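Local coordinates for protein phytochrome Response Regulator RcpA (Tolypothrix sp. PCC 7601, PDB 1K68) that acts as a CheY-like response regulator of a cyanobacterial phytochrome, probably relaying its signal through phosphorylation of an aspartate in a homodimeric receiver domain, at residues His2-Leu7 and Glu30-Arg35; Arg16-Ala21 and Gln123-Ile128. All blocks are in the same frame, centred on the assembly; numbering follows the deposited sequence.

Contact 1. Residues His2-Leu7 and Glu30-Arg35; sequences HKKIFL and EVVTVR
Phe-6 meets Val-34, two residues beyond the valine it is paired with; its chi1 of -168° sets CG anti to the backbone N, and the end of the ring comes to Val-34. Phe-6 CZ touches Val-34 CG2 at 3.3 Å, with Phe-6 CE1 close to Val-34 CG1, the two side chains crossing at about a right angle. Nearer the backbone, Phe-6 CD1 lies 4.0 Å from Val-32 CG1. The Phe-6 ring also stacks with that of Tyr-43 of helix 37-44. Glu-30 likewise has its CG anti to the backbone N and runs extended alongside Lys-4, both pointing the same way. Its OE1 takes a weak hydrogen bond from His-2 NE2, the carboxylate meeting the imidazole at the ring edge with the two planes 53° apart. Glu-30 OE1 stays 4.0 Å from Lys-4 NZ, too far for a salt bridge; that ammonium is hydrogen-bonded to Tyr-43 OH and Ser-54 O instead. Leu-7 and Thr-33 lie side by side on the other face, pointing the same way, with Leu-7 CD2 3.8 Å from Thr-33 OG1. Five backbone hydrogen bonds join the strands in parallel register, Lys-4 to Leu-7 against Glu-30 to Thr-33; the bond from Ile-5 N to Glu-30 O measures 2.7 Å, with an N-H...O angle of 172°. An alanine in place of Phe-6 would probably open a gap beside Val-34 and deprive Tyr-43 of its stacked ring. Both strands belong to the beta-alpha-beta unit 4-8, 12-23, 30-34 of the receiver fold. Phe-6 and Val-32 face helix 37-44; Leu-7 and Val-31 pack on helix 12-23 through Ile-18 and Leu-22. Strand 30-34 is outermost in the chain's sheet, while strand 58-60 flanks 4-8 across from it.

Contact 2. Residues Arg16-Ala21 and Gln123-Ile128; sequences RLIQEA and QIVKGI
Ala-21 and Val-125 form the tight part of this helix pair: Ala-21 CB sits 3.5 Å from Val-125 CG1 and 3.6 Å from Val-125 CB, so the alanine methyl rests against the branch point of the valine as well as one of its arms. Val-125 CG1 stands anti to its own backbone N (chi1 176°) and also comes within 4.0 Å of Ile-18 O. The other arm, Val-125 CG2, faces Ile-18 CG1 at 4.2 Å, and Leu-17 CD2 reaches the same methyl at 4.4 Å, a more distant touch. Leu-17 turns largely to other residues of helix 118-135, namely Leu-118, Leu-121 and Phe-122, and Ala-21 also touches Phe-122. The small alanine is consistent with the close spacing here, where the axes of segments 16-21 and 123-128 approach to 9.0 Å and cross at -50°. In the CheY-like (beta/alpha)5 fold, helices 12-23 and 118-135 are the first and last of the chain and lie together on one side of the parallel sheet; Ile-124 and Ile-128 of the latter helix pack on Ile-112 of strand 110-113. Away from this apolar patch the pairing is thinner and polar. The chain of Lys-126, bent at chi2 and chi3, brings its end nearer helix 12-23, and Lys-126 NZ donates to Ala-21 O at 3.0 Å, although the position of that nitrogen is less certain. The same ammonium is hydrogen-bonded to Asn-24 O; if NZ is correctly placed, it would bridge two carbonyls near the C-terminal end of helix 12-23. On the flank turned from Val-125, Arg-16 makes a salt bridge to Asp-80 of the second subunit, and Glu-20 packs on Thr-82 of that subunit.

In the fold
Helix 12-23 connects the two contacts, whose centres are 13 Å apart. Along the chain their segments alternate: strand 4-8, helix 12-23, strand 30-34, then helix 118-135 more than eighty residues later. Contact 1 pairs the two strands that this helix links, whereas contact 2 joins the helix to the last one of the same receiver domain. They touch directly where Leu-7 CD2 packs on Ile-18 CG2, and Thr-33 OG1 has a weak hydrogen bond with Gln-19 NE2. Strand 4-8 leads toward Asp-10, a magnesium ligand together with Asn-64 and the phosphorylated Asp-62, while helix 12-23 also meets the second subunit of the homodimer.

Contact 1. Residues His2-Leu7 and Glu30-Arg35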
ATOM      1  N   HIS A   2      23.186  -2.631  -6.525  1.00 58.22           N
ATOM      2  CA  HIS A   2      21.757  -2.818  -6.316  1.00 56.80           C
ATOM      3  C   HIS A   2      21.199  -3.871  -7.271  1.00 54.66           C
ATOM      4  O   HIS A   2      21.602  -3.963  -8.432  1.00 54.37           O
ATOM      5  CB  HIS A   2      21.015  -1.488  -6.499  1.00 58.56           C
ATOM      6  CG  HIS A   2      20.732  -1.136  -7.926  1.00 61.40           C
ATOM      7  ND1 HIS A   2      21.725  -0.958  -8.866  1.00 63.35           N
ATOM      8  CD2 HIS A   2      19.560  -0.926  -8.574  1.00 62.87           C
ATOM      9  CE1 HIS A   2      21.177  -0.655 -10.030  1.00 64.27           C
ATOM     10  NE2 HIS A   2      19.867  -0.630  -9.880  1.00 63.67           N
ATOM     11  N   LYS A   3      20.270  -4.672  -6.768  1.00 51.62           N
ATOM     12  CA  LYS A   3      19.656  -5.720  -7.567  1.00 47.88           C
ATOM     13  C   LYS A   3      18.355  -5.207  -8.166  1.00 44.82           C
ATOM     14  O   LYS A   3      17.665  -4.400  -7.549  1.00 46.85           O
ATOM     15  CB  LYS A   3      19.394  -6.936  -6.682  1.00 49.30           C
ATOM     16  CG  LYS A   3      20.646  -7.438  -5.986  1.00 49.56           C
ATOM     17  CD  LYS A   3      20.328  -8.479  -4.934  1.00 51.08           C
ATOM     18  CE  LYS A   3      21.599  -8.970  -4.262  1.00 50.49           C
ATOM     19  NZ  LYS A   3      21.310 -10.033  -3.270  1.00 51.08           N
ATOM     20  N   LYS A   4      18.031  -5.655  -9.373  1.00 41.18           N
ATOM     21  CA  LYS A   4      16.796  -5.233 -10.021  1.00 38.50           C
ATOM     22  C   LYS A   4      15.741  -6.335  -9.984  1.00 36.29           C
ATOM     23  O   LYS A   4      16.029  -7.493 -10.268  1.00 33.38           O
ATOM     24  CB  LYS A   4      17.030  -4.842 -11.482  1.00 38.93           C
ATOM     25  CG  LYS A   4      15.715  -4.487 -12.194  1.00 40.91           C
ATOM     26  CD  LYS A   4      15.862  -4.307 -13.693  1.00 42.27           C
ATOM     27  CE  LYS A   4      16.530  -2.993 -14.053  1.00 42.95           C
ATOM     28  NZ  LYS A   4      16.513  -2.793 -15.529  1.00 42.97           N
ATOM     29  N   ILE A   5      14.515  -5.951  -9.643  1.00 35.00           N
ATOM     30  CA  ILE A   5      13.400  -6.877  -9.577  1.00 33.86           C
ATOM     31  C   ILE A   5      12.388  -6.477 -10.640  1.00 33.59           C
ATOM     32  O   ILE A   5      11.965  -5.317 -10.707  1.00 32.11           O
ATOM     33  CB  ILE A   5      12.737  -6.829  -8.197  1.00 33.32           C
ATOM     34  CG1 ILE A   5      13.761  -7.195  -7.133  1.00 32.32           C
ATOM     35  CG2 ILE A   5      11.570  -7.787  -8.141  1.00 32.56           C
ATOM     36  CD1 ILE A   5      13.285  -6.909  -5.740  1.00 37.52           C
ATOM     37  N   PHE A   6      12.021  -7.439 -11.480  1.00 30.71           N
ATOM     38  CA  PHE A   6      11.063  -7.211 -12.557  1.00 30.79           C
ATOM     39  C   PHE A   6       9.726  -7.829 -12.147  1.00 30.67           C
ATOM     40  O   PHE A   6       9.597  -9.050 -12.034  1.00 28.29           O
ATOM     41  CB  PHE A   6      11.594  -7.850 -13.846  1.00 28.83           C
ATOM     42  CG  PHE A   6      10.855  -7.441 -15.086  1.00 30.47           C
ATOM     43  CD1 PHE A   6      10.710  -6.095 -15.420  1.00 31.02           C
ATOM     44  CD2 PHE A   6      10.345  -8.402 -15.950  1.00 27.99           C
ATOM     45  CE1 PHE A   6      10.072  -5.720 -16.597  1.00 30.08           C
ATOM     46  CE2 PHE A   6       9.704  -8.037 -17.133  1.00 28.80           C
ATOM     47  CZ  PHE A   6       9.567  -6.692 -17.460  1.00 29.59           C
ATOM     48  N   LEU A   7       8.746  -6.967 -11.903  1.00 29.39           N
ATOM     49  CA  LEU A   7       7.417  -7.382 -11.496  1.00 30.38           C
ATOM     50  C   LEU A   7       6.459  -7.285 -12.671  1.00 31.80           C
ATOM     51  O   LEU A   7       6.229  -6.192 -13.202  1.00 31.65           O
ATOM     52  CB  LEU A   7       6.921  -6.492 -10.353  1.00 30.57           C
ATOM     53  CG  LEU A   7       5.457  -6.590  -9.902  1.00 31.57           C
ATOM     54  CD1 LEU A   7       5.150  -7.980  -9.333  1.00 29.72           C
ATOM     55  CD2 LEU A   7       5.199  -5.526  -8.845  1.00 33.54           C
ATOM     56  N   GLU A  30      15.923  -2.048  -7.012  1.00 47.21           N
ATOM     57  CA  GLU A  30      15.250  -1.314  -8.071  1.00 46.52           C
ATOM     58  C   GLU A  30      14.100  -2.181  -8.553  1.00 44.74           C
ATOM     59  O   GLU A  30      14.303  -3.330  -8.931  1.00 45.02           O
ATOM     60  CB  GLU A  30      16.195  -1.025  -9.234  1.00 47.11           C
ATOM     61  CG  GLU A  30      15.465  -0.549 -10.472  1.00 50.06           C
ATOM     62  CD  GLU A  30      16.392  -0.239 -11.628  1.00 52.80           C
ATOM     63  OE1 GLU A  30      17.264  -1.077 -11.949  1.00 54.59           O
ATOM     64  OE2 GLU A  30      16.240   0.844 -12.225  1.00 54.53           O
ATOM     65  N   VAL A  31      12.891  -1.633  -8.533  1.00 41.95           N
ATOM     66  CA  VAL A  31      11.731  -2.386  -8.967  1.00 39.30           C
ATOM     67  C   VAL A  31      11.131  -1.811 -10.232  1.00 39.18           C
ATOM     68  O   VAL A  31      10.676  -0.667 -10.248  1.00 40.44           O
ATOM     69  CB  VAL A  31      10.638  -2.401  -7.881  1.00 40.66           C
ATOM     70  CG1 VAL A  31       9.509  -3.338  -8.291  1.00 36.94           C
ATOM     71  CG2 VAL A  31      11.239  -2.831  -6.549  1.00 40.88           C
ATOM     72  N   VAL A  32      11.140  -2.605 -11.296  1.00 36.95           N
ATOM     73  CA  VAL A  32      10.565  -2.184 -12.559  1.00 37.08           C
ATOM     74  C   VAL A  32       9.319  -3.015 -12.779  1.00 37.49           C
ATOM     75  O   VAL A  32       9.363  -4.242 -12.755  1.00 38.05           O
ATOM     76  CB  VAL A  32      11.550  -2.382 -13.712  1.00 37.21           C
ATOM     77  CG1 VAL A  32      10.859  -2.115 -15.036  1.00 36.66           C
ATOM     78  CG2 VAL A  32      12.723  -1.430 -13.538  1.00 36.88           C
ATOM     79  N   THR A  33       8.204  -2.333 -12.996  1.00 37.62           N
ATOM     80  CA  THR A  33       6.922  -2.991 -13.168  1.00 36.79           C
ATOM     81  C   THR A  33       6.302  -2.794 -14.545  1.00 37.50           C
ATOM     82  O   THR A  33       6.172  -1.663 -15.007  1.00 36.20           O
ATOM     83  CB  THR A  33       5.914  -2.456 -12.117  1.00 37.23           C
ATOM     84  OG1 THR A  33       6.490  -2.540 -10.804  1.00 37.22           O
ATOM     85  CG2 THR A  33       4.613  -3.248 -12.153  1.00 34.71           C
ATOM     86  N   VAL A  34       5.947  -3.896 -15.206  1.00 35.57           N
ATOM     87  CA  VAL A  34       5.262  -3.831 -16.497  1.00 36.12           C
ATOM     88  C   VAL A  34       3.940  -4.543 -16.242  1.00 36.19           C
ATOM     89  O   VAL A  34       3.870  -5.450 -15.401  1.00 35.18           O
ATOM     90  CB  VAL A  34       6.029  -4.528 -17.645  1.00 36.47           C
ATOM     91  CG1 VAL A  34       7.282  -3.739 -17.978  1.00 36.57           C
ATOM     92  CG2 VAL A  34       6.361  -5.956 -17.269  1.00 36.94           C
ATOM     93  N   ARG A  35       2.902  -4.154 -16.975  1.00 36.09           N
ATOM     94  CA  ARG A  35       1.567  -4.697 -16.740  1.00 38.57           C
ATOM     95  C   ARG A  35       0.947  -5.733 -17.668  1.00 37.34           C
ATOM     96  O   ARG A  35      -0.234  -6.042 -17.534  1.00 37.46           O
ATOM     97  CB  ARG A  35       0.610  -3.522 -16.564  1.00 40.57           C
ATOM     98  CG  ARG A  35       1.157  -2.513 -15.561  1.00 45.01           C
ATOM     99  CD  ARG A  35       0.418  -1.192 -15.582  1.00 50.68           C
ATOM    100  NE  ARG A  35      -0.451  -1.043 -14.423  1.00 53.97           N
ATOM    101  CZ  ARG A  35      -1.462  -1.856 -14.143  1.00 56.23           C
ATOM    102  NH1 ARG A  35      -1.736  -2.881 -14.937  1.00 59.97           N
ATOM    103  NH2 ARG A  35      -2.201  -1.643 -13.069  1.00 57.60           N
TER

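Contact 2. Residues Arg16-Ala21 and Gln123-Ile128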
ATOM      1  N   ARG A  16       0.833  -2.004  -5.810  1.00 35.34           N
ATOM      2  CA  ARG A  16       1.116  -1.078  -4.723  1.00 35.07           C
ATOM      3  C   ARG A  16       1.708  -1.814  -3.531  1.00 34.40           C
ATOM      4  O   ARG A  16       2.801  -1.481  -3.068  1.00 35.18           O
ATOM      5  CB  ARG A  16      -0.151  -0.334  -4.278  1.00 37.00           C
ATOM      6  CG  ARG A  16       0.129   0.726  -3.220  1.00 37.04           C
ATOM      7  CD  ARG A  16      -1.112   1.512  -2.789  1.00 39.68           C
ATOM      8  NE  ARG A  16      -1.849   0.873  -1.697  1.00 42.22           N
ATOM      9  CZ  ARG A  16      -2.922   0.102  -1.861  1.00 45.00           C
ATOM     10  NH1 ARG A  16      -3.399  -0.135  -3.077  1.00 43.78           N
ATOM     11  NH2 ARG A  16      -3.521  -0.433  -0.803  1.00 45.96           N
ATOM     12  N   LEU A  17       0.986  -2.819  -3.046  1.00 32.54           N
ATOM     13  CA  LEU A  17       1.419  -3.594  -1.891  1.00 31.02           C
ATOM     14  C   LEU A  17       2.794  -4.231  -2.102  1.00 31.50           C
ATOM     15  O   LEU A  17       3.686  -4.109  -1.259  1.00 30.72           O
ATOM     16  CB  LEU A  17       0.368  -4.660  -1.579  1.00 29.73           C
ATOM     17  CG  LEU A  17       0.530  -5.476  -0.292  1.00 31.07           C
ATOM     18  CD1 LEU A  17      -0.818  -6.043   0.109  1.00 31.16           C
ATOM     19  CD2 LEU A  17       1.556  -6.583  -0.489  1.00 31.03           C
ATOM     20  N   ILE A  18       2.966  -4.909  -3.231  1.00 32.75           N
ATOM     21  CA  ILE A  18       4.239  -5.541  -3.544  1.00 31.21           C
ATOM     22  C   ILE A  18       5.365  -4.510  -3.537  1.00 32.00           C
ATOM     23  O   ILE A  18       6.432  -4.758  -2.976  1.00 30.26           O
ATOM     24  CB  ILE A  18       4.175  -6.247  -4.920  1.00 31.48           C
ATOM     25  CG1 ILE A  18       3.170  -7.397  -4.853  1.00 31.66           C
ATOM     26  CG2 ILE A  18       5.552  -6.769  -5.307  1.00 30.64           C
ATOM     27  CD1 ILE A  18       2.950  -8.122  -6.172  1.00 34.91           C
ATOM     28  N   GLN A  19       5.133  -3.351  -4.153  1.00 32.07           N
ATOM     29  CA  GLN A  19       6.152  -2.302  -4.176  1.00 35.81           C
ATOM     30  C   GLN A  19       6.447  -1.764  -2.775  1.00 36.00           C
ATOM     31  O   GLN A  19       7.582  -1.389  -2.477  1.00 36.82           O
ATOM     32  CB  GLN A  19       5.722  -1.147  -5.083  1.00 34.94           C
ATOM     33  CG  GLN A  19       5.663  -1.528  -6.550  1.00 39.43           C
ATOM     34  CD  GLN A  19       5.374  -0.347  -7.451  1.00 42.00           C
ATOM     35  OE1 GLN A  19       4.556   0.514  -7.123  1.00 40.65           O
ATOM     36  NE2 GLN A  19       6.031  -0.308  -8.603  1.00 44.07           N
ATOM     37  N   GLU A  20       5.430  -1.735  -1.922  1.00 37.26           N
ATOM     38  CA  GLU A  20       5.590  -1.251  -0.550  1.00 40.87           C
ATOM     39  C   GLU A  20       6.404  -2.228   0.285  1.00 40.95           C
ATOM     40  O   GLU A  20       7.263  -1.827   1.075  1.00 41.76           O
ATOM     41  CB  GLU A  20       4.229  -1.054   0.115  1.00 43.76           C
ATOM     42  CG  GLU A  20       3.406   0.050  -0.498  1.00 49.42           C
ATOM     43  CD  GLU A  20       4.149   1.358  -0.502  1.00 53.25           C
ATOM     44  OE1 GLU A  20       4.612   1.763   0.585  1.00 56.14           O
ATOM     45  OE2 GLU A  20       4.276   1.973  -1.583  1.00 54.55           O
ATOM     46  N   ALA A  21       6.122  -3.513   0.113  1.00 40.29           N
ATOM     47  CA  ALA A  21       6.830  -4.540   0.858  1.00 41.43           C
ATOM     48  C   ALA A  21       8.301  -4.576   0.455  1.00 41.72           C
ATOM     49  O   ALA A  21       9.183  -4.662   1.308  1.00 42.25           O
ATOM     50  CB  ALA A  21       6.180  -5.894   0.625  1.00 38.68           C
ATOM     51  N   GLN A 123       3.659  -9.935   4.241  1.00 34.63           N
ATOM     52  CA  GLN A 123       4.727 -10.705   4.867  1.00 35.80           C
ATOM     53  C   GLN A 123       5.304 -11.748   3.914  1.00 34.75           C
ATOM     54  O   GLN A 123       6.466 -12.114   4.019  1.00 35.18           O
ATOM     55  CB  GLN A 123       4.224 -11.364   6.150  1.00 38.93           C
ATOM     56  CG  GLN A 123       3.939 -10.360   7.269  1.00 44.39           C
ATOM     57  CD  GLN A 123       5.144  -9.476   7.576  1.00 47.60           C
ATOM     58  OE1 GLN A 123       6.249  -9.973   7.809  1.00 48.06           O
ATOM     59  NE2 GLN A 123       4.936  -8.162   7.578  1.00 46.81           N
ATOM     60  N   ILE A 124       4.495 -12.218   2.978  1.00 32.62           N
ATOM     61  CA  ILE A 124       4.976 -13.183   2.004  1.00 31.68           C
ATOM     62  C   ILE A 124       5.973 -12.490   1.080  1.00 31.71           C
ATOM     63  O   ILE A 124       7.036 -13.033   0.778  1.00 32.22           O
ATOM     64  CB  ILE A 124       3.807 -13.759   1.176  1.00 32.96           C
ATOM     65  CG1 ILE A 124       3.143 -14.898   1.951  1.00 32.59           C
ATOM     66  CG2 ILE A 124       4.293 -14.231  -0.178  1.00 33.52           C
ATOM     67  CD1 ILE A 124       1.993 -15.538   1.230  1.00 32.93           C
ATOM     68  N   VAL A 125       5.641 -11.286   0.628  1.00 30.61           N
ATOM     69  CA  VAL A 125       6.554 -10.578  -0.256  1.00 29.76           C
ATOM     70  C   VAL A 125       7.863 -10.326   0.475  1.00 30.76           C
ATOM     71  O   VAL A 125       8.937 -10.404  -0.120  1.00 30.14           O
ATOM     72  CB  VAL A 125       5.958  -9.243  -0.735  1.00 28.82           C
ATOM     73  CG1 VAL A 125       6.980  -8.487  -1.590  1.00 28.10           C
ATOM     74  CG2 VAL A 125       4.690  -9.508  -1.538  1.00 26.73           C
ATOM     75  N   LYS A 126       7.773 -10.034   1.772  1.00 31.70           N
ATOM     76  CA  LYS A 126       8.966  -9.795   2.574  1.00 33.87           C
ATOM     77  C   LYS A 126       9.797 -11.071   2.616  1.00 32.26           C
ATOM     78  O   LYS A 126      11.019 -11.022   2.602  1.00 32.45           O
ATOM     79  CB  LYS A 126       8.599  -9.378   4.006  1.00 35.09           C
ATOM     80  CG  LYS A 126       7.859  -8.052   4.104  1.00 39.71           C
ATOM     81  CD  LYS A 126       8.674  -6.901   3.528  1.00 42.73           C
ATOM     82  CE  LYS A 126       9.920  -6.600   4.359  1.00 46.40           C
ATOM     83  NZ  LYS A 126      10.712  -5.480   3.775  1.00 45.74           N
ATOM     84  N   GLY A 127       9.125 -12.214   2.675  1.00 31.41           N
ATOM     85  CA  GLY A 127       9.847 -13.472   2.702  1.00 31.21           C
ATOM     86  C   GLY A 127      10.539 -13.705   1.371  1.00 29.69           C
ATOM     87  O   GLY A 127      11.658 -14.212   1.316  1.00 29.92           O
ATOM     88  N   ILE A 128       9.866 -13.333   0.290  1.00 28.14           N
ATOM     89  CA  ILE A 128      10.438 -13.492  -1.037  1.00 28.97           C
ATOM     90  C   ILE A 128      11.714 -12.662  -1.137  1.00 28.60           C
ATOM     91  O   ILE A 128      12.759 -13.157  -1.556  1.00 28.11           O
ATOM     92  CB  ILE A 128       9.439 -13.044  -2.116  1.00 27.31           C
ATOM     93  CG1 ILE A 128       8.269 -14.027  -2.172  1.00 27.65           C
ATOM     94  CG2 ILE A 128      10.125 -12.961  -3.483  1.00 27.20           C
ATOM     95  CD1 ILE A 128       7.153 -13.581  -3.074  1.00 28.64           C
TER